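Local coordinates for putative aminotransferase (Actinomadura melliaura, PDB 4ZWV), which probably transfers an amino group with pyridoxal 5'-phosphate in making the aminopentose of the indolocarbazole AT2433, as a putative sugar aminotransferase of the DegT/DnrJ/EryC1 family, at residues A[305-310]-A[346-351]; A[117-122]-A[142-147]; A[87-92]-A[328-333]; A[160-165]-A[173-178]. All coordinates share one frame; numbering follows the deposited sequence.

Interaction 1: residues A[305-310]-A[346-351]; sequences AFHRKM and RMVSLP
Met347, Val348 and Leu350 of the strand meet two residues of the helix, Phe306 and His307, one through water and two by direct packing. At Met347 the link is polar: a water donates to the carbonyl O of Met347 (2.9 Å) and lies 2.9 Å from His307 NE2, in the plane of the imidazole at its edge. The CA-CB bond of this selenomethionine is directed away from the helix.

Val348 is the apolar centre. It was modelled in two conformers, and the geometry given holds for one. Its CG1 is 3.8 Å from Phe306 CE2, with CG2 almost as near to that carbon, and CG2 also comes to 4.1 Å from His307 NE2 at the imidazole edge. Phe306 gets there because its CG is trans to the backbone N (chi1 -176°), which carries the ring across to the strand.

Two residues on, Leu350 CD2 sits 4.3 Å from Phe306 CZ, near the ring plane. CE of Met310, another selenomethionine one helical turn later, lies 3.7 Å above one face of this ring, toward the rim, and Trp372 meets Phe306 edge-to-face.

The local axes are nearly parallel, 16° apart, and approach to 10.8 Å. Residues 305-310 of helix 303-312 run alongside strand 347-350, outermost within this chain in a three-stranded antiparallel sheet, with middle strand 296-300 touching Phe306 and Val348, and helix 358-369 packing on Met310 and Leu350.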
loop_
_atom_site.group_PDB
_atom_site.type_symbol
_atom_site.label_atom_id
_atom_site.label_comp_id
_atom_site.label_asym_id
_atom_site.label_seq_id
_atom_site.Cartn_x
_atom_site.Cartn_y
_atom_site.Cartn_z
ATOM N N ALA A 305 23.227 -26.345 -17.295
ATOM C CA ALA A 305 23.558 -27.644 -16.720
ATOM C C ALA A 305 23.639 -27.550 -15.194
ATOM O O ALA A 305 23.234 -28.476 -14.494
ATOM C CB ALA A 305 24.860 -28.173 -17.303
ATOM N N PHE A 306 24.141 -26.429 -14.681
ATOM C CA PHE A 306 24.198 -26.211 -13.233
ATOM C C PHE A 306 22.796 -26.207 -12.618
ATOM O O PHE A 306 22.563 -26.826 -11.578
ATOM C CB PHE A 306 24.914 -24.896 -12.909
ATOM C CG PHE A 306 25.093 -24.644 -11.428
ATOM C CD1 PHE A 306 26.217 -25.110 -10.762
ATOM C CD2 PHE A 306 24.147 -23.925 -10.715
ATOM C CE1 PHE A 306 26.384 -24.867 -9.397
ATOM C CE2 PHE A 306 24.304 -23.678 -9.360
ATOM C CZ PHE A 306 25.421 -24.152 -8.696
ATOM N N HIS A 307 21.867 -25.507 -13.264
ATOM C CA HIS A 307 20.479 -25.488 -12.815
ATOM C C HIS A 307 19.878 -26.895 -12.778
ATOM O O HIS A 307 19.229 -27.266 -11.802
ATOM C CB HIS A 307 19.638 -24.581 -13.716
ATOM C CG HIS A 307 19.879 -23.122 -13.492
ATOM N ND1 HIS A 307 19.557 -22.162 -14.428
ATOM C CD2 HIS A 307 20.406 -22.457 -12.437
ATOM C CE1 HIS A 307 19.876 -20.968 -13.958
ATOM N NE2 HIS A 307 20.391 -21.119 -12.750
ATOM N N ARG A 308 20.103 -27.673 -13.833
ATOM C CA ARG A 308 19.586 -29.037 -13.895
ATOM C C ARG A 308 20.166 -29.892 -12.767
ATOM O O ARG A 308 19.470 -30.730 -12.198
ATOM C CB ARG A 308 19.874 -29.657 -15.266
ATOM C CG ARG A 308 19.045 -29.034 -16.387
ATOM C CD ARG A 308 19.145 -29.807 -17.700
ATOM N NE ARG A 308 20.480 -29.751 -18.290
ATOM C CZ ARG A 308 20.877 -28.804 -19.136
ATOM N NH1 ARG A 308 20.038 -27.840 -19.492
ATOM N NH2 ARG A 308 22.109 -28.821 -19.631
ATOM N N LYS A 309 21.436 -29.669 -12.446
ATOM C CA LYS A 309 22.094 -30.365 -11.342
ATOM C C LYS A 309 21.446 -30.032 -9.998
ATOM O O LYS A 309 21.156 -30.924 -9.204
ATOM C CB LYS A 309 23.581 -30.009 -11.298
ATOM C CG LYS A 309 24.382 -30.767 -10.252
ATOM C CD LYS A 309 24.861 -32.109 -10.787
ATOM C CE LYS A 309 25.614 -32.886 -9.713
ATOM N NZ LYS A 309 26.406 -34.004 -10.295
HETATM N N MSE A 310 21.238 -28.744 -9.737
HETATM C CA MSE A 310 20.607 -28.320 -8.492
HETATM C C MSE A 310 19.201 -28.899 -8.366
HETATM O O MSE A 310 18.848 -29.457 -7.330
HETATM C CB MSE A 310 20.548 -26.796 -8.394
HETATM C CG MSE A 310 21.902 -26.089 -8.351
HETATM SE SE MSE A 310 23.071 -26.693 -6.901
HETATM C CE MSE A 310 24.315 -27.731 -7.974
ATOM N N ARG A 346 25.611 -15.857 -15.867
ATOM C CA ARG A 346 26.418 -16.708 -14.997
ATOM C C ARG A 346 25.920 -16.741 -13.560
ATOM O O ARG A 346 26.138 -17.717 -12.844
ATOM C CB ARG A 346 27.873 -16.245 -15.013
ATOM C CG ARG A 346 28.558 -16.442 -16.354
ATOM C CD ARG A 346 29.807 -15.582 -16.447
ATOM N NE ARG A 346 30.776 -15.955 -15.426
ATOM C CZ ARG A 346 31.532 -15.090 -14.761
ATOM N NH1 ARG A 346 31.424 -13.785 -14.993
ATOM N NH2 ARG A 346 32.389 -15.531 -13.853
HETATM N N MSE A 347 25.253 -15.681 -13.131
HETATM C CA MSE A 347 24.918 -15.571 -11.719
HETATM C C MSE A 347 23.848 -16.569 -11.298
HETATM O O MSE A 347 22.900 -16.864 -12.043
HETATM C CB MSE A 347 24.472 -14.145 -11.378
HETATM C CG MSE A 347 23.253 -13.706 -12.117
HETATM SE SE MSE A 347 22.760 -11.890 -11.594
HETATM C CE MSE A 347 24.294 -10.916 -12.205
ATOM N N VAL A 348 24.000 -17.085 -10.087
ATOM C CA VAL A 348 22.989 -17.953 -9.481
ATOM C C VAL A 348 23.010 -17.793 -7.956
ATOM O O VAL A 348 24.078 -17.732 -7.345
ATOM C CB VAL A 348 23.192 -19.435 -9.882
ATOM C CG1 VAL A 348 24.626 -19.864 -9.676
ATOM C CG2 VAL A 348 22.213 -20.347 -9.127
ATOM N N SER A 349 21.822 -17.675 -7.363
ATOM C CA SER A 349 21.666 -17.497 -5.920
ATOM C C SER A 349 21.422 -18.853 -5.266
ATOM O O SER A 349 20.596 -19.641 -5.742
ATOM C CB SER A 349 20.498 -16.553 -5.600
ATOM O OG SER A 349 20.686 -15.257 -6.163
ATOM N N LEU A 350 22.130 -19.113 -4.171
ATOM C CA LEU A 350 22.020 -20.376 -3.444
ATOM C C LEU A 350 21.370 -20.186 -2.075
ATOM O O LEU A 350 21.504 -19.130 -1.459
ATOM C CB LEU A 350 23.403 -21.007 -3.267
ATOM C CG LEU A 350 24.177 -21.304 -4.551
ATOM C CD1 LEU A 350 25.573 -21.804 -4.226
ATOM C CD2 LEU A 350 23.422 -22.327 -5.371
ATOM N N PRO A 351 20.652 -21.210 -1.594
ATOM C CA PRO A 351 20.071 -21.116 -0.249
ATOM C C PRO A 351 21.148 -20.964 0.812
ATOM O O PRO A 351 22.134 -21.700 0.782
ATOM C CB PRO A 351 19.341 -22.456 -0.081
ATOM C CG PRO A 351 19.117 -22.956 -1.474
ATOM C CD PRO A 351 20.315 -22.483 -2.255
HETATM O O HOH W 1 20.428 -18.349 -11.937
#

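Interaction 2: residues A[117-122]-A[142-147]; sequences RKISPA and AGILDR
Ser120 OG, one residue beyond the Ile119 that packs on Ile144, is gripped twice: it accepts from the backbone N of Ala122 at 3.1 Å, with an N-H...O angle of 148°, and is hydrogen-bonded to Glu76 OE2. The first bond, to the amide two residues on, defines an ST turn. It shapes the link from helix 112-118 to strand 123-129, in the alpha/beta large domain expected of a fold type I aminotransferase. Strand 123-129, helix 138-152 and strand 157-161 form a beta-alpha-beta crossover there, since the two strands are parallel neighbours in the seven-stranded sheet.

Ile119 is the first residue to leave helical backbone angles, and it turns its side chain toward the crossover helix. CG1 stands opposite the carbonyl carbon (chi1 -68°); the extended chain (chi2 172°) brings the terminal methyl CD1 to the helix, and that methyl makes both contacts. The same side chain also rests on Leu78 of strand 76-79 and on Ala148 of helix 138-152. Between the two segments the contact is small, 84 Å² over both sides, and made by apolar side chains.

Around this patch the charged groups pair locally: Arg147 NE bridges to Glu116 OE2, joining the two helices, and Asp146 OD1 to Arg155. At the centre, Ile119 CD1 lies 3.7 Å from Ile144 CG2, the two side chains crossing at a slant, and 4.4 Å from Leu145 CD2.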
loop_
_atom_site.group_PDB
_atom_site.type_symbol
_atom_site.label_atom_id
_atom_site.label_comp_id
_atom_site.label_asym_id
_atom_site.label_seq_id
_atom_site.Cartn_x
_atom_site.Cartn_y
_atom_site.Cartn_z
ATOM N N ARG A 117 29.717 8.829 -13.708
ATOM C CA ARG A 117 29.642 9.279 -15.098
ATOM C C ARG A 117 28.226 9.685 -15.511
ATOM O O ARG A 117 28.050 10.478 -16.443
ATOM C CB ARG A 117 30.144 8.188 -16.045
ATOM C CG ARG A 117 31.642 7.940 -15.975
ATOM C CD ARG A 117 32.095 7.030 -17.110
ATOM N NE ARG A 117 31.407 5.745 -17.108
ATOM C CZ ARG A 117 31.914 4.621 -16.607
ATOM N NH1 ARG A 117 33.131 4.606 -16.066
ATOM N NH2 ARG A 117 31.205 3.505 -16.664
ATOM N N LYS A 118 27.215 9.151 -14.830
ATOM C CA LYS A 118 25.840 9.360 -15.280
ATOM C C LYS A 118 25.069 10.427 -14.506
ATOM O O LYS A 118 23.960 10.791 -14.885
ATOM C CB LYS A 118 25.089 8.032 -15.248
ATOM C CG LYS A 118 25.508 7.135 -16.409
ATOM C CD LYS A 118 24.927 5.743 -16.297
ATOM C CE LYS A 118 25.156 4.980 -17.595
ATOM N NZ LYS A 118 24.838 3.531 -17.450
ATOM N N ILE A 119 25.646 10.932 -13.423
ATOM C CA ILE A 119 25.033 12.071 -12.743
ATOM C C ILE A 119 25.042 13.259 -13.706
ATOM O O ILE A 119 26.047 13.536 -14.368
ATOM C CB ILE A 119 25.768 12.408 -11.442
ATOM C CG1 ILE A 119 25.564 11.287 -10.434
ATOM C CG2 ILE A 119 25.292 13.746 -10.868
ATOM C CD1 ILE A 119 26.409 11.429 -9.184
ATOM N N SER A 120 23.902 13.930 -13.819
ATOM C CA SER A 120 23.724 14.970 -14.825
ATOM C C SER A 120 22.897 16.110 -14.237
ATOM O O SER A 120 22.385 15.982 -13.119
ATOM C CB SER A 120 23.036 14.396 -16.072
ATOM O OG SER A 120 21.654 14.227 -15.850
ATOM N N PRO A 121 22.754 17.221 -14.987
ATOM C CA PRO A 121 21.868 18.284 -14.502
ATOM C C PRO A 121 20.427 17.827 -14.279
ATOM O O PRO A 121 19.698 18.509 -13.569
ATOM C CB PRO A 121 21.947 19.329 -15.619
ATOM C CG PRO A 121 23.307 19.140 -16.204
ATOM C CD PRO A 121 23.540 17.658 -16.157
ATOM N N ALA A 122 20.031 16.683 -14.841
ATOM C CA ALA A 122 18.676 16.172 -14.640
ATOM C C ALA A 122 18.526 15.235 -13.445
ATOM O O ALA A 122 17.417 14.809 -13.132
ATOM C CB ALA A 122 18.196 15.451 -15.905
ATOM N N ALA A 142 29.263 8.984 -0.945
ATOM C CA ALA A 142 29.208 10.344 -0.399
ATOM C C ALA A 142 30.229 11.271 -1.074
ATOM O O ALA A 142 29.934 12.438 -1.328
ATOM C CB ALA A 142 29.425 10.324 1.113
ATOM N N GLY A 143 31.423 10.760 -1.373
ATOM C CA GLY A 143 32.427 11.547 -2.075
ATOM C C GLY A 143 32.004 11.920 -3.491
ATOM O O GLY A 143 32.251 13.036 -3.964
ATOM N N ILE A 144 31.366 10.976 -4.170
ATOM C CA ILE A 144 30.826 11.223 -5.499
ATOM C C ILE A 144 29.819 12.368 -5.454
ATOM O O ILE A 144 29.845 13.261 -6.311
ATOM C CB ILE A 144 30.176 9.951 -6.065
ATOM C CG1 ILE A 144 31.275 8.948 -6.420
ATOM C CG2 ILE A 144 29.317 10.281 -7.290
ATOM C CD1 ILE A 144 30.769 7.532 -6.679
ATOM N N LEU A 145 28.967 12.352 -4.440
ATOM C CA LEU A 145 27.959 13.394 -4.270
ATOM C C LEU A 145 28.579 14.728 -3.868
ATOM O O LEU A 145 28.069 15.784 -4.257
ATOM C CB LEU A 145 26.924 12.955 -3.253
ATOM C CG LEU A 145 26.010 11.883 -3.839
ATOM C CD1 LEU A 145 25.082 11.456 -2.762
ATOM C CD2 LEU A 145 25.242 12.421 -5.044
ATOM N N ASP A 146 29.662 14.692 -3.089
ATOM C CA ASP A 146 30.395 15.918 -2.785
ATOM C C ASP A 146 30.834 16.609 -4.075
ATOM O O ASP A 146 30.679 17.826 -4.231
ATOM C CB ASP A 146 31.640 15.644 -1.927
ATOM C CG ASP A 146 31.309 15.200 -0.511
ATOM O OD1 ASP A 146 30.168 15.397 -0.048
ATOM O OD2 ASP A 146 32.228 14.674 0.162
ATOM N N ARG A 147 31.406 15.829 -4.988
ATOM C CA ARG A 147 31.886 16.372 -6.253
ATOM C C ARG A 147 30.729 16.821 -7.141
ATOM O O ARG A 147 30.853 17.823 -7.845
ATOM C CB ARG A 147 32.764 15.345 -6.979
ATOM C CG ARG A 147 34.079 15.065 -6.252
ATOM C CD ARG A 147 35.022 14.150 -7.037
ATOM N NE ARG A 147 34.530 12.775 -7.142
ATOM C CZ ARG A 147 34.658 11.853 -6.186
ATOM N NH1 ARG A 147 35.238 12.154 -5.027
ATOM N NH2 ARG A 147 34.190 10.630 -6.381
#

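Interaction 3: residues A[87-92]-A[328-333]; sequences TNWAIL and SCVAHL
Trp89 and Leu92 of helix 85-93 bury the most surface here, 44 and 42 Å², against Cys329 and Val330, which lose 37 Å² each. The indole presents its six-membered ring to the sulfur: Cys329 SG is 3.6 Å from Trp89 CH2, about as far from CZ2, and 4.0 Å from the centroid of that ring. At 33° off the ring normal, this sulfur-aromatic approach is oblique. Cys329 chi1 is 69°, which sets SG between the backbone N and the carbonyl carbon and aims it at the indole.

Val330 CG1 is shared by both helix residues, lying 3.8 Å from Leu92 CD1 and 4.0 Å from Trp89 CZ3. These partners are three residues apart, about one helical turn, and the methyl touches both. The 3-10 segment 328-333 packs on helix 85-93 at the dimer interface: Leu92 packs on Trp235 and Cys329 on Ala233, both of the second subunit.

The chemistry across the two segments is dispersion and sulfur-aromatic contact. The indole N-H is taken by the other subunit, Trp89 NE1 bonding to Tyr217 O of that chain, consistent with the dimer helping to fix the ring's position.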
loop_
_atom_site.group_PDB
_atom_site.type_symbol
_atom_site.label_atom_id
_atom_site.label_comp_id
_atom_site.label_asym_id
_atom_site.label_seq_id
_atom_site.Cartn_x
_atom_site.Cartn_y
_atom_site.Cartn_z
ATOM N N THR A 87 11.936 -1.610 -6.478
ATOM C CA THR A 87 12.896 -0.512 -6.428
ATOM C C THR A 87 12.665 0.458 -7.570
ATOM O O THR A 87 12.616 1.678 -7.400
ATOM C CB THR A 87 14.338 -1.033 -6.526
ATOM O OG1 THR A 87 14.553 -2.030 -5.519
ATOM C CG2 THR A 87 15.332 0.108 -6.355
ATOM N N ASN A 88 12.489 -0.109 -8.749
ATOM C CA ASN A 88 12.392 0.692 -9.952
ATOM C C ASN A 88 10.974 1.093 -10.299
ATOM O O ASN A 88 10.754 2.170 -10.849
ATOM C CB ASN A 88 13.054 -0.067 -11.098
ATOM C CG ASN A 88 14.543 -0.135 -10.899
ATOM O OD1 ASN A 88 15.149 0.899 -10.655
ATOM N ND2 ASN A 88 15.132 -1.339 -10.908
ATOM N N TRP A 89 9.991 0.262 -9.963
ATOM C CA TRP A 89 8.634 0.675 -10.265
ATOM C C TRP A 89 8.194 1.833 -9.364
ATOM O O TRP A 89 7.365 2.646 -9.778
ATOM C CB TRP A 89 7.665 -0.499 -10.138
ATOM C CG TRP A 89 7.823 -1.641 -11.158
ATOM C CD1 TRP A 89 7.061 -2.776 -11.176
ATOM C CD2 TRP A 89 8.756 -1.775 -12.271
ATOM N NE1 TRP A 89 7.444 -3.603 -12.204
ATOM C CE2 TRP A 89 8.480 -3.019 -12.889
ATOM C CE3 TRP A 89 9.785 -0.975 -12.803
ATOM C CZ2 TRP A 89 9.188 -3.482 -14.008
ATOM C CZ3 TRP A 89 10.499 -1.445 -13.917
ATOM C CH2 TRP A 89 10.196 -2.686 -14.502
ATOM N N ALA A 90 8.756 1.922 -8.164
ATOM C CA ALA A 90 8.498 3.087 -7.306
ATOM C C ALA A 90 8.898 4.386 -8.007
ATOM O O ALA A 90 8.210 5.403 -7.876
ATOM C CB ALA A 90 9.237 2.945 -5.974
ATOM N N ILE A 91 9.999 4.343 -8.755
ATOM C CA ILE A 91 10.459 5.504 -9.521
ATOM C C ILE A 91 9.444 5.896 -10.589
ATOM O O ILE A 91 9.110 7.073 -10.732
ATOM C CB ILE A 91 11.828 5.233 -10.194
ATOM C CG1 ILE A 91 12.887 4.949 -9.123
ATOM C CG2 ILE A 91 12.238 6.429 -11.082
ATOM C CD1 ILE A 91 14.190 4.375 -9.705
ATOM N N LEU A 92 8.943 4.908 -11.328
ATOM C CA LEU A 92 7.973 5.177 -12.386
ATOM C C LEU A 92 6.666 5.714 -11.802
ATOM O O LEU A 92 6.066 6.636 -12.370
ATOM C CB LEU A 92 7.718 3.914 -13.215
ATOM C CG LEU A 92 8.973 3.358 -13.892
ATOM C CD1 LEU A 92 8.640 2.110 -14.686
ATOM C CD2 LEU A 92 9.603 4.415 -14.779
ATOM N N SER A 328 9.282 -5.229 -20.825
ATOM C CA SER A 328 8.811 -4.468 -21.973
ATOM C C SER A 328 8.250 -3.106 -21.544
ATOM O O SER A 328 8.269 -2.163 -22.333
ATOM C CB SER A 328 7.790 -5.279 -22.779
ATOM O OG SER A 328 6.643 -5.585 -22.020
ATOM N N CYS A 329 7.803 -2.976 -20.291
ATOM C CA CYS A 329 7.294 -1.683 -19.822
ATOM C C CYS A 329 8.377 -0.595 -19.788
ATOM O O CYS A 329 8.061 0.590 -19.709
ATOM C CB CYS A 329 6.645 -1.815 -18.435
ATOM S SG CYS A 329 7.780 -2.156 -17.058
ATOM N N VAL A 330 9.651 -0.983 -19.849
ATOM C CA VAL A 330 10.724 0.013 -19.851
ATOM C C VAL A 330 11.614 -0.150 -21.087
ATOM O O VAL A 330 12.784 0.227 -21.080
ATOM C CB VAL A 330 11.576 -0.051 -18.544
ATOM C CG1 VAL A 330 10.797 0.564 -17.378
ATOM C CG2 VAL A 330 12.006 -1.487 -18.217
ATOM N N ALA A 331 11.041 -0.671 -22.169
ATOM C CA ALA A 331 11.811 -0.851 -23.395
ATOM C C ALA A 331 12.409 0.471 -23.884
ATOM O O ALA A 331 13.475 0.482 -24.496
ATOM C CB ALA A 331 10.939 -1.479 -24.478
ATOM N N HIS A 332 11.735 1.582 -23.600
ATOM C CA HIS A 332 12.192 2.893 -24.061
ATOM C C HIS A 332 13.395 3.425 -23.280
ATOM O O HIS A 332 13.972 4.449 -23.648
ATOM C CB HIS A 332 11.040 3.911 -23.984
ATOM C CG HIS A 332 10.496 4.110 -22.603
ATOM N ND1 HIS A 332 9.810 3.127 -21.926
ATOM C CD2 HIS A 332 10.513 5.189 -21.783
ATOM C CE1 HIS A 332 9.445 3.581 -20.741
ATOM N NE2 HIS A 332 9.858 4.831 -20.629
ATOM N N LEU A 333 13.775 2.726 -22.216
ATOM C CA LEU A 333 14.859 3.171 -21.340
ATOM C C LEU A 333 16.129 2.324 -21.462
ATOM O O LEU A 333 17.077 2.501 -20.685
ATOM C CB LEU A 333 14.388 3.167 -19.877
ATOM C CG LEU A 333 13.171 4.030 -19.552
ATOM C CD1 LEU A 333 12.770 3.859 -18.085
ATOM C CD2 LEU A 333 13.475 5.488 -19.864
#

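Interaction 4: residues A[160-165]-A[173-178]; sequences EDCAHA and VPLGSH
Glu160 OE2 lies 4.2 Å from His178 CB, with carboxylate and imidazole planes turned 48° to each other. One face of the imidazole carries Val173 CG1, 3.5 Å above its plane and toward the rim; Leu175 CA sits in plane at the edge, and NE2 bonds to Tyr170 O.

Two waters link the acid to the turn. One donates to Glu160 OE1 (2.8 Å), accepts from Gly176 N (2.8 Å) and lies 2.7 Å from His178 ND1. The other donates to Glu160 OE2 (3.2 Å) and accepts from His178 N. With His130 NE2 also on OE1 and Asn180 ND2 on OE2, both oxygens of this buried carboxylate are satisfied.

Segment 160-165 leaves central strand 157-161 by an Asx turn, Asp161 OD1 accepting from Ala163 N with an N-H...O angle of 164°. A type I turn follows from Cys162 to Ala165, bearing His164, a pyridoxal 5'-phosphate-binding residue, though none is bound to this chain. In segment 173-178, the type II turn Pro174-Ser177 places Gly176 at positive phi (106°).

From that turn Leu175 inserts both branches: CD1 meets Ala165 CB at 3.7 Å and Cys162 SG at 4.1 Å, while CD2 lies beside Glu160 OE1.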
loop_
_atom_site.group_PDB
_atom_site.type_symbol
_atom_site.label_atom_id
_atom_site.label_comp_id
_atom_site.label_asym_id
_atom_site.label_seq_id
_atom_site.Cartn_x
_atom_site.Cartn_y
_atom_site.Cartn_z
ATOM N N GLU A 160 18.603 4.525 0.259
ATOM C CA GLU A 160 19.160 3.181 0.356
ATOM C C GLU A 160 18.059 2.144 0.483
ATOM O O GLU A 160 17.273 2.181 1.437
ATOM C CB GLU A 160 20.093 3.053 1.566
ATOM C CG GLU A 160 21.336 3.939 1.520
ATOM C CD GLU A 160 22.155 3.824 2.796
ATOM O OE1 GLU A 160 22.267 2.700 3.343
ATOM O OE2 GLU A 160 22.668 4.854 3.269
ATOM N N ASP A 161 18.009 1.223 -0.476
ATOM C CA ASP A 161 17.065 0.107 -0.423
ATOM C C ASP A 161 17.741 -1.001 0.369
ATOM O O ASP A 161 18.659 -1.665 -0.122
ATOM C CB ASP A 161 16.671 -0.344 -1.837
ATOM C CG ASP A 161 15.686 -1.500 -1.842
ATOM O OD1 ASP A 161 15.516 -2.170 -0.810
ATOM O OD2 ASP A 161 15.068 -1.745 -2.896
ATOM N N CYS A 162 17.270 -1.180 1.601
ATOM C CA CYS A 162 17.859 -2.118 2.546
ATOM C C CYS A 162 16.998 -3.354 2.726
ATOM O O CYS A 162 17.113 -4.032 3.744
ATOM C CB CYS A 162 18.051 -1.449 3.911
ATOM S SG CYS A 162 19.066 0.052 3.892
ATOM N N ALA A 163 16.125 -3.644 1.767
ATOM C CA ALA A 163 15.208 -4.780 1.897
ATOM C C ALA A 163 15.886 -6.113 2.221
ATOM O O ALA A 163 15.324 -6.938 2.953
ATOM C CB ALA A 163 14.388 -4.935 0.623
ATOM N N HIS A 164 17.088 -6.327 1.675
ATOM C CA HIS A 164 17.812 -7.585 1.873
ATOM C C HIS A 164 18.796 -7.520 3.024
ATOM O O HIS A 164 19.517 -8.490 3.282
ATOM C CB HIS A 164 18.603 -7.959 0.618
ATOM C CG HIS A 164 17.747 -8.332 -0.541
ATOM N ND1 HIS A 164 18.268 -8.652 -1.776
ATOM C CD2 HIS A 164 16.405 -8.459 -0.652
ATOM C CE1 HIS A 164 17.282 -8.958 -2.600
ATOM N NE2 HIS A 164 16.140 -8.845 -1.944
ATOM N N ALA A 165 18.838 -6.375 3.696
ATOM C CA ALA A 165 19.986 -6.063 4.540
ATOM C C ALA A 165 19.624 -5.697 5.977
ATOM O O ALA A 165 20.352 -4.965 6.644
ATOM C CB ALA A 165 20.795 -4.936 3.893
ATOM N N VAL A 173 29.181 1.025 11.415
ATOM C CA VAL A 173 27.965 1.798 11.605
ATOM C C VAL A 173 26.805 1.024 10.989
ATOM O O VAL A 173 26.871 0.609 9.831
ATOM C CB VAL A 173 28.090 3.194 10.964
ATOM C CG1 VAL A 173 26.759 3.951 11.015
ATOM C CG2 VAL A 173 29.202 3.989 11.646
ATOM N N PRO A 174 25.728 0.818 11.764
ATOM C CA PRO A 174 24.563 0.105 11.226
ATOM C C PRO A 174 23.943 0.831 10.045
ATOM O O PRO A 174 23.876 2.069 10.041
ATOM C CB PRO A 174 23.580 0.082 12.403
ATOM C CG PRO A 174 24.012 1.228 13.280
ATOM C CD PRO A 174 25.507 1.307 13.134
ATOM N N LEU A 175 23.481 0.084 9.049
ATOM C CA LEU A 175 22.663 0.716 8.021
ATOM C C LEU A 175 21.513 1.477 8.679
ATOM O O LEU A 175 20.955 1.031 9.694
ATOM C CB LEU A 175 22.119 -0.307 7.023
ATOM C CG LEU A 175 23.151 -1.056 6.182
ATOM C CD1 LEU A 175 22.424 -1.900 5.148
ATOM C CD2 LEU A 175 24.140 -0.080 5.511
ATOM N N GLY A 176 21.192 2.634 8.111
ATOM C CA GLY A 176 20.249 3.559 8.724
ATOM C C GLY A 176 20.929 4.778 9.339
ATOM O O GLY A 176 20.271 5.766 9.661
ATOM N N SER A 177 22.250 4.735 9.497
ATOM C CA SER A 177 22.955 5.800 10.204
ATOM C C SER A 177 24.096 6.409 9.399
ATOM O O SER A 177 25.065 6.914 9.975
ATOM C CB SER A 177 23.510 5.284 11.539
ATOM O OG SER A 177 22.467 5.014 12.463
ATOM N N HIS A 178 23.976 6.389 8.073
ATOM C CA HIS A 178 25.043 6.934 7.231
ATOM C C HIS A 178 24.636 8.244 6.549
ATOM O O HIS A 178 25.314 8.719 5.647
ATOM C CB HIS A 178 25.476 5.901 6.182
ATOM C CG HIS A 178 26.054 4.652 6.770
ATOM N ND1 HIS A 178 25.280 3.560 7.102
ATOM C CD2 HIS A 178 27.328 4.325 7.097
ATOM C CE1 HIS A 178 26.053 2.613 7.606
ATOM N NE2 HIS A 178 27.301 3.049 7.607
HETATM O O HOH W 2 21.958 6.188 6.033
HETATM O O HOH W 3 22.779 3.401 5.991
#

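How the interactions relate
Interactions 3 and 4 touch directly: Thr87 OG1 lies 2.7 Å from Asp161 OD2, a probable hydrogen bond joining helix 85-93 to the end of strand 157-161. Interaction 4 holds part of the cofactor site, including His164, and interaction 3 lies near it: the side chain of Trp89 is about 7 Å from that of Thr58, another pyridoxal 5'-phosphate-binding residue, although no cofactor is bound to this chain. Interaction 2 stands further off, its nearest atoms about 6 Å from interaction 4, but helix 138-152 runs on in sequence to strand 157-161. Interaction 1 joins a helix to a separate three-stranded sheet; its centre is 28 Å from that of interaction 4, nearest atoms about 8 Å.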